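Local coordinates for protein kojibiose phosphorylase (Gut metagenome, PDB 6W0P) that is a phosphorylase of glycoside hydrolase family 65, joining a beta-rich N-terminal domain to a helical central catalytic domain and a small C-terminal domain, at residues 335-340 with 663-668; 37-42 with 58-63. All blocks are in the same frame, centred on the assembly; numbering follows the deposited sequence.

Contact 1: 335-340 with 663-668; sequences GAKGLT and GIHMTS
Thr340 OG1 is gripped from both segments: it accepts from Ile664 N at 3.0 Å (157° at the hydrogen) and donates to Lys337 O over 2.6 Å, in the plane of that carbonyl. A chi1 of 72° sets OG1 between the backbone N and the carbonyl carbon, while Thr340 CG2 reaches Ile664 CD1 at 3.6 Å; the two side chains cross at about a right angle. Lys337 O also accepts from Thr340 N, within the same turn. At the other end of the contact Met666 N binds Ala336 O at 3.1 Å, standing above the carbonyl plane, and a water bridges the same oxygen to Thr667 N. Helix 666-680, with His665 at its N-cap position, lies in the helical catalytic domain, consistent with the (alpha/alpha)6 barrel of this family. The loop between helices 308-324 and 351-361 thus meets its first turn through one direct N-H bond and one water-mediated one. Ile664 and Met666 also pack on helix 308-324. Lys337 runs beside His665 and points the same way, with Lys337 CB 3.1 Å from Ile664 O; the bend at chi4 (-69°) places Lys337 NZ 4.0 Å above the plane of the His665 ring, offset toward the rim. A second water links NZ to Gly663 O, while His665 ND1 is hydrogen-bonded to Asp652.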
ATOM      1  N   GLY A 335     -10.684  21.011  11.205  1.00 30.13           N
ATOM      2  CA  GLY A 335      -9.605  20.398  10.409  1.00 29.94           C
ATOM      3  C   GLY A 335      -8.247  20.466  11.120  1.00 29.45           C
ATOM      4  O   GLY A 335      -7.995  21.419  11.887  1.00 28.48           O
ATOM      5  N   ALA A 336      -7.365  19.517  10.813  1.00 28.80           N
ATOM      6  CA  ALA A 336      -5.977  19.455  11.313  1.00 28.49           C
ATOM      7  C   ALA A 336      -5.192  20.751  11.035  1.00 28.47           C
ATOM      8  O   ALA A 336      -4.188  20.963  11.748  1.00 28.04           O
ATOM      9  CB  ALA A 336      -5.276  18.267  10.707  1.00 28.30           C
ATOM     10  N   LYS A 337      -5.564  21.556  10.033  1.00 28.66           N
ATOM     11  CA  LYS A 337      -4.969  22.913   9.843  1.00 28.77           C
ATOM     12  C   LYS A 337      -6.076  23.966   9.822  1.00 28.91           C
ATOM     13  O   LYS A 337      -5.881  25.018   9.167  1.00 28.83           O
ATOM     14  CB  LYS A 337      -4.133  22.992   8.560  1.00 29.39           C
ATOM     15  CG  LYS A 337      -3.117  21.871   8.423  1.00 30.22           C
ATOM     16  CD  LYS A 337      -2.025  22.104   7.423  1.00 30.90           C
ATOM     17  CE  LYS A 337      -1.075  20.930   7.371  1.00 31.62           C
ATOM     18  NZ  LYS A 337      -0.270  20.817   8.612  1.00 32.99           N
ATOM     19  N   GLY A 338      -7.164  23.721  10.560  1.00 29.58           N
ATOM     20  CA  GLY A 338      -8.391  24.539  10.527  1.00 29.53           C
ATOM     21  C   GLY A 338      -8.764  24.850   9.083  1.00 29.65           C
ATOM     22  O   GLY A 338      -8.703  23.915   8.256  1.00 29.32           O
ATOM     23  N   LEU A 339      -9.079  26.107   8.762  1.00 29.30           N
ATOM     24  CA  LEU A 339      -9.341  26.495   7.352  1.00 29.68           C
ATOM     25  C   LEU A 339      -8.216  27.409   6.876  1.00 29.55           C
ATOM     26  O   LEU A 339      -8.516  28.498   6.372  1.00 30.96           O
ATOM     27  CB  LEU A 339     -10.728  27.136   7.259  1.00 30.01           C
ATOM     28  CG  LEU A 339     -11.897  26.214   7.632  1.00 30.46           C
ATOM     29  CD1 LEU A 339     -13.234  26.931   7.448  1.00 31.10           C
ATOM     30  CD2 LEU A 339     -11.878  24.940   6.797  1.00 30.41           C
ATOM     31  N   THR A 340      -6.964  26.963   7.013  1.00 29.28           N
ATOM     32  CA  THR A 340      -5.766  27.782   6.701  1.00 29.25           C
ATOM     33  C   THR A 340      -4.963  27.189   5.551  1.00 29.40           C
ATOM     34  O   THR A 340      -3.909  27.738   5.267  1.00 29.82           O
ATOM     35  CB  THR A 340      -4.882  27.967   7.939  1.00 28.81           C
ATOM     36  OG1 THR A 340      -4.213  26.742   8.252  1.00 28.68           O
ATOM     37  CG2 THR A 340      -5.708  28.446   9.105  1.00 29.13           C
ATOM     38  N   GLY A 663      -0.046  25.624   6.277  1.00 33.13           N
ATOM     39  CA  GLY A 663      -1.158  25.877   7.215  1.00 32.42           C
ATOM     40  C   GLY A 663      -0.686  25.808   8.648  1.00 31.66           C
ATOM     41  O   GLY A 663       0.475  25.421   8.889  1.00 30.98           O
ATOM     42  N   ILE A 664      -1.526  26.268   9.562  1.00 31.11           N
ATOM     43  CA  ILE A 664      -1.236  26.235  11.022  1.00 30.49           C
ATOM     44  C   ILE A 664      -1.514  24.801  11.486  1.00 30.36           C
ATOM     45  O   ILE A 664      -2.277  24.076  10.768  1.00 30.03           O
ATOM     46  CB  ILE A 664      -2.079  27.287  11.771  1.00 30.60           C
ATOM     47  CG1 ILE A 664      -3.582  26.992  11.711  1.00 31.13           C
ATOM     48  CG2 ILE A 664      -1.773  28.679  11.259  1.00 30.84           C
ATOM     49  CD1 ILE A 664      -4.411  28.022  12.426  1.00 31.49           C
ATOM     50  N   HIS A 665      -0.911  24.404  12.603  1.00 29.24           N
ATOM     51  CA  HIS A 665      -1.061  23.069  13.229  1.00 29.37           C
ATOM     52  C   HIS A 665      -2.061  23.150  14.395  1.00 29.70           C
ATOM     53  O   HIS A 665      -1.676  23.561  15.516  1.00 27.58           O
ATOM     54  CB  HIS A 665       0.296  22.559  13.694  1.00 28.98           C
ATOM     55  CG  HIS A 665       1.321  22.436  12.632  1.00 28.82           C
ATOM     56  ND1 HIS A 665       1.921  23.522  12.082  1.00 28.30           N
ATOM     57  CD2 HIS A 665       1.900  21.353  12.081  1.00 28.72           C
ATOM     58  CE1 HIS A 665       2.822  23.121  11.219  1.00 28.59           C
ATOM     59  NE2 HIS A 665       2.826  21.802  11.197  1.00 28.40           N
ATOM     60  N   MET A 666      -3.293  22.740  14.127  1.00 30.65           N
ATOM     61  CA  MET A 666      -4.448  22.987  15.011  1.00 32.32           C
ATOM     62  C   MET A 666      -4.226  22.242  16.341  1.00 31.96           C
ATOM     63  O   MET A 666      -4.403  22.848  17.392  1.00 32.05           O
ATOM     64  CB  MET A 666      -5.712  22.511  14.294  1.00 34.55           C
ATOM     65  CG  MET A 666      -6.926  23.369  14.521  1.00 36.56           C
ATOM     66  SD  MET A 666      -6.610  25.126  14.297  1.00 39.84           S
ATOM     67  CE  MET A 666      -6.973  25.663  15.964  1.00 38.94           C
ATOM     68  N   THR A 667      -3.829  20.973  16.303  1.00 31.76           N
ATOM     69  CA  THR A 667      -3.620  20.151  17.528  1.00 32.37           C
ATOM     70  C   THR A 667      -2.483  20.756  18.359  1.00 31.33           C
ATOM     71  O   THR A 667      -2.611  20.821  19.578  1.00 31.34           O
ATOM     72  CB  THR A 667      -3.331  18.683  17.217  1.00 32.00           C
ATOM     73  OG1 THR A 667      -4.540  18.160  16.698  1.00 32.49           O
ATOM     74  CG2 THR A 667      -2.956  17.886  18.447  1.00 32.74           C
ATOM     75  N   SER A 668      -1.418  21.184  17.710  1.00 31.29           N
ATOM     76  CA  SER A 668      -0.266  21.838  18.369  1.00 32.18           C
ATOM     77  C   SER A 668      -0.743  23.118  19.066  1.00 31.43           C
ATOM     78  O   SER A 668      -0.317  23.379  20.218  1.00 33.14           O
ATOM     79  CB  SER A 668       0.839  22.110  17.400  1.00 32.92           C
ATOM     80  OG  SER A 668       1.693  23.092  17.969  1.00 36.31           O
TER
HETATM   81  O   HOH W   1      -3.511  19.285  13.897  1.00 26.70           O
HETATM   82  O   HOH W   2       1.288  23.023   8.418  1.00 32.97           O

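Contact 2: 37-42 with 58-63; sequences NEYSGT and TYFNGI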
ATOM      1  N   ASN A  37     -13.864  32.046  10.818  1.00 28.14           N
ATOM      2  CA  ASN A  37     -15.052  32.276  11.672  1.00 28.97           C
ATOM      3  C   ASN A  37     -15.845  30.969  11.750  1.00 29.11           C
ATOM      4  O   ASN A  37     -17.046  31.073  11.963  1.00 28.88           O
ATOM      5  CB  ASN A  37     -15.845  33.493  11.186  1.00 29.37           C
ATOM      6  CG  ASN A  37     -16.444  33.344   9.796  1.00 29.93           C
ATOM      7  OD1 ASN A  37     -16.285  32.316   9.141  1.00 30.08           O
ATOM      8  ND2 ASN A  37     -17.147  34.373   9.335  1.00 29.91           N
ATOM      9  N   GLU A  38     -15.146  29.820  11.663  1.00 29.17           N
ATOM     10  CA  GLU A  38     -15.661  28.418  11.677  1.00 30.19           C
ATOM     11  C   GLU A  38     -16.432  28.104  10.391  1.00 31.03           C
ATOM     12  O   GLU A  38     -16.146  27.076   9.748  1.00 31.52           O
ATOM     13  CB  GLU A  38     -16.607  28.134  12.845  1.00 30.49           C
ATOM     14  CG  GLU A  38     -17.014  26.671  12.912  1.00 30.61           C
ATOM     15  CD  GLU A  38     -18.269  26.378  13.715  1.00 31.26           C
ATOM     16  OE1 GLU A  38     -18.308  26.791  14.894  1.00 31.54           O
ATOM     17  OE2 GLU A  38     -19.190  25.711  13.164  1.00 31.32           O
ATOM     18  N   TYR A  39     -17.395  28.954  10.035  1.00 31.29           N
ATOM     19  CA  TYR A  39     -18.182  28.820   8.788  1.00 32.10           C
ATOM     20  C   TYR A  39     -17.249  28.872   7.589  1.00 31.38           C
ATOM     21  O   TYR A  39     -17.449  28.146   6.618  1.00 30.95           O
ATOM     22  CB  TYR A  39     -19.205  29.948   8.703  1.00 32.95           C
ATOM     23  CG  TYR A  39     -20.018  30.010   7.437  1.00 33.39           C
ATOM     24  CD1 TYR A  39     -21.122  29.183   7.244  1.00 33.50           C
ATOM     25  CD2 TYR A  39     -19.737  30.966   6.479  1.00 33.41           C
ATOM     26  CE1 TYR A  39     -21.901  29.279   6.101  1.00 34.12           C
ATOM     27  CE2 TYR A  39     -20.503  31.070   5.326  1.00 34.30           C
ATOM     28  CZ  TYR A  39     -21.603  30.243   5.150  1.00 34.34           C
ATOM     29  OH  TYR A  39     -22.361  30.391   4.033  1.00 34.41           O
ATOM     30  N   SER A  40     -16.274  29.769   7.661  1.00 31.38           N
ATOM     31  CA  SER A  40     -15.387  30.118   6.530  1.00 31.33           C
ATOM     32  C   SER A  40     -13.986  30.448   7.056  1.00 30.82           C
ATOM     33  O   SER A  40     -13.847  30.834   8.230  1.00 30.33           O
ATOM     34  CB  SER A  40     -15.980  31.255   5.734  1.00 31.71           C
ATOM     35  OG  SER A  40     -15.989  32.461   6.498  1.00 32.45           O
ATOM     36  N   GLY A  41     -12.990  30.299   6.192  1.00 30.52           N
ATOM     37  CA  GLY A  41     -11.632  30.776   6.450  1.00 31.06           C
ATOM     38  C   GLY A  41     -10.967  31.277   5.194  1.00 31.34           C
ATOM     39  O   GLY A  41     -11.255  30.726   4.099  1.00 31.30           O
ATOM     40  N   THR A  42     -10.053  32.236   5.351  1.00 30.70           N
ATOM     41  CA  THR A  42      -9.202  32.699   4.239  1.00 31.68           C
ATOM     42  C   THR A  42      -7.761  32.741   4.712  1.00 30.55           C
ATOM     43  O   THR A  42      -7.514  33.295   5.789  1.00 30.81           O
ATOM     44  CB  THR A  42      -9.659  34.062   3.700  1.00 32.21           C
ATOM     45  OG1 THR A  42      -9.601  34.995   4.781  1.00 33.54           O
ATOM     46  CG2 THR A  42     -11.059  33.996   3.145  1.00 32.09           C
ATOM     47  N   THR A  58      -9.479  30.041   0.108  1.00 30.33           N
ATOM     48  CA  THR A  58     -10.765  30.424   0.729  1.00 30.46           C
ATOM     49  C   THR A  58     -11.558  29.132   0.924  1.00 30.27           C
ATOM     50  O   THR A  58     -11.782  28.443  -0.086  1.00 31.14           O
ATOM     51  CB  THR A  58     -11.532  31.449  -0.121  1.00 30.67           C
ATOM     52  OG1 THR A  58     -10.666  32.543  -0.440  1.00 30.30           O
ATOM     53  CG2 THR A  58     -12.776  31.954   0.580  1.00 30.55           C
ATOM     54  N   TYR A  59     -11.944  28.790   2.152  1.00 29.50           N
ATOM     55  CA  TYR A  59     -12.664  27.522   2.399  1.00 29.74           C
ATOM     56  C   TYR A  59     -13.898  27.779   3.232  1.00 29.94           C
ATOM     57  O   TYR A  59     -13.898  28.719   4.019  1.00 30.17           O
ATOM     58  CB  TYR A  59     -11.742  26.517   3.070  1.00 29.22           C
ATOM     59  CG  TYR A  59     -10.331  26.557   2.542  1.00 29.00           C
ATOM     60  CD1 TYR A  59      -9.987  25.890   1.373  1.00 28.99           C
ATOM     61  CD2 TYR A  59      -9.341  27.263   3.206  1.00 28.50           C
ATOM     62  CE1 TYR A  59      -8.685  25.895   0.906  1.00 28.85           C
ATOM     63  CE2 TYR A  59      -8.034  27.288   2.740  1.00 28.40           C
ATOM     64  CZ  TYR A  59      -7.708  26.597   1.587  1.00 28.21           C
ATOM     65  OH  TYR A  59      -6.429  26.602   1.130  1.00 27.57           O
ATOM     66  N   PHE A  60     -14.878  26.908   3.052  1.00 30.92           N
ATOM     67  CA  PHE A  60     -16.142  26.841   3.811  1.00 32.23           C
ATOM     68  C   PHE A  60     -16.223  25.462   4.449  1.00 32.86           C
ATOM     69  O   PHE A  60     -16.081  24.471   3.717  1.00 33.90           O
ATOM     70  CB  PHE A  60     -17.327  27.120   2.889  1.00 33.53           C
ATOM     71  CG  PHE A  60     -17.295  28.498   2.277  1.00 34.54           C
ATOM     72  CD1 PHE A  60     -17.890  29.575   2.926  1.00 34.94           C
ATOM     73  CD2 PHE A  60     -16.632  28.725   1.077  1.00 34.57           C
ATOM     74  CE1 PHE A  60     -17.845  30.852   2.377  1.00 35.63           C
ATOM     75  CE2 PHE A  60     -16.590  29.999   0.525  1.00 35.45           C
ATOM     76  CZ  PHE A  60     -17.205  31.060   1.168  1.00 36.23           C
ATOM     77  N   ASN A  61     -16.418  25.418   5.769  1.00 32.80           N
ATOM     78  CA  ASN A  61     -16.438  24.160   6.555  1.00 33.07           C
ATOM     79  C   ASN A  61     -17.523  23.262   5.950  1.00 34.14           C
ATOM     80  O   ASN A  61     -18.697  23.694   5.951  1.00 35.36           O
ATOM     81  CB  ASN A  61     -16.649  24.488   8.033  1.00 32.94           C
ATOM     82  CG  ASN A  61     -16.084  23.464   8.993  1.00 32.68           C
ATOM     83  OD1 ASN A  61     -16.357  22.269   8.868  1.00 32.75           O
ATOM     84  ND2 ASN A  61     -15.322  23.936   9.970  1.00 31.78           N
ATOM     85  N   GLY A  62     -17.154  22.098   5.406  1.00 33.91           N
ATOM     86  CA  GLY A  62     -18.116  21.087   4.911  1.00 34.67           C
ATOM     87  C   GLY A  62     -18.392  21.212   3.416  1.00 35.17           C
ATOM     88  O   GLY A  62     -19.217  20.455   2.894  1.00 35.48           O
ATOM     89  N   ILE A  63     -17.738  22.155   2.739  1.00 35.59           N
ATOM     90  CA  ILE A  63     -17.807  22.297   1.261  1.00 35.55           C
ATOM     91  C   ILE A  63     -16.602  21.554   0.690  1.00 34.88           C
ATOM     92  O   ILE A  63     -15.476  21.982   0.940  1.00 35.05           O
ATOM     93  CB  ILE A  63     -17.848  23.769   0.832  1.00 35.51           C
ATOM     94  CG1 ILE A  63     -19.200  24.405   1.160  1.00 36.44           C
ATOM     95  CG2 ILE A  63     -17.498  23.895  -0.637  1.00 35.83           C
ATOM     96  CD1 ILE A  63     -20.411  23.730   0.519  1.00 36.58           C
TER
HETATM   97  O   HOH W   3     -19.562  26.182   6.863  1.00 33.00           O
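Segments 37-42 and 58-63 pair as antiparallel strands, 40-42 against 58-60, with axes 4.7 Å apart at closest. Gly41 and Tyr59 form the hydrogen-bonded pair, Gly41 N to Tyr59 O and Tyr59 N to Gly41 O both at 2.8 Å, flanked by the non-hydrogen-bonded pairs Ser40-Phe60 and Thr42-Thr58. Asn61 N also bonds Tyr39 O (3.0 Å), from above the carbonyl plane, within a type II turn from Phe60 to Ile63. The sheet sits in the beta-rich N-terminal domain: Phe60 packs on Ile255 of strand 245-256 and Thr42 on Leu145 of strand 135-145. Thr42 CG2 meets Thr58 CG2 at 3.7 Å. Tyr39 CG lies anti to the backbone N (chi1 176°), and Phe60 turns its edge toward the Tyr39 face in an offset edge-to-face pair, planes at 81°, Tyr39 CE2 being 3.9 Å from Phe60 CD1; Tyr39 OH bonds Asn253 O. Asn37 OD1 takes Ser40 OG at 2.7 Å and Ser40 N at 2.9 Å, an Asx motif just ahead of strand 40-42. Asn61 ND2 gives a longer bond, 3.3 Å, to Glu38 O. Glu38 and Asn61 further bond Asn332 and Thr333, so buried polar groups here are satisfied partly from the catalytic domain.

Overall arrangement
From the N terminus, contact 2 closes first: 37-42 and 58-63 bring together the ends of a 15-residue connection without helix or strand, inside the N-terminal domain. Contact 1 opens only afterwards and spans 322 residues, rich in helices, before 663-668 returns to 335-340. The two loops therefore follow in series, neither nesting nor crossing. The centres of contact 1 and contact 2 lie about 12 Å apart. In space they touch through Leu339, which takes no part in contact 1: Leu339 CD1 packs on Gly41 N and Leu339 O approaches Tyr59 CD2. Arg43, just past strand 40-42, bonds Thr340 O. A catalytic-domain loop thus links the three-stranded sheet to the start of helix 666-680.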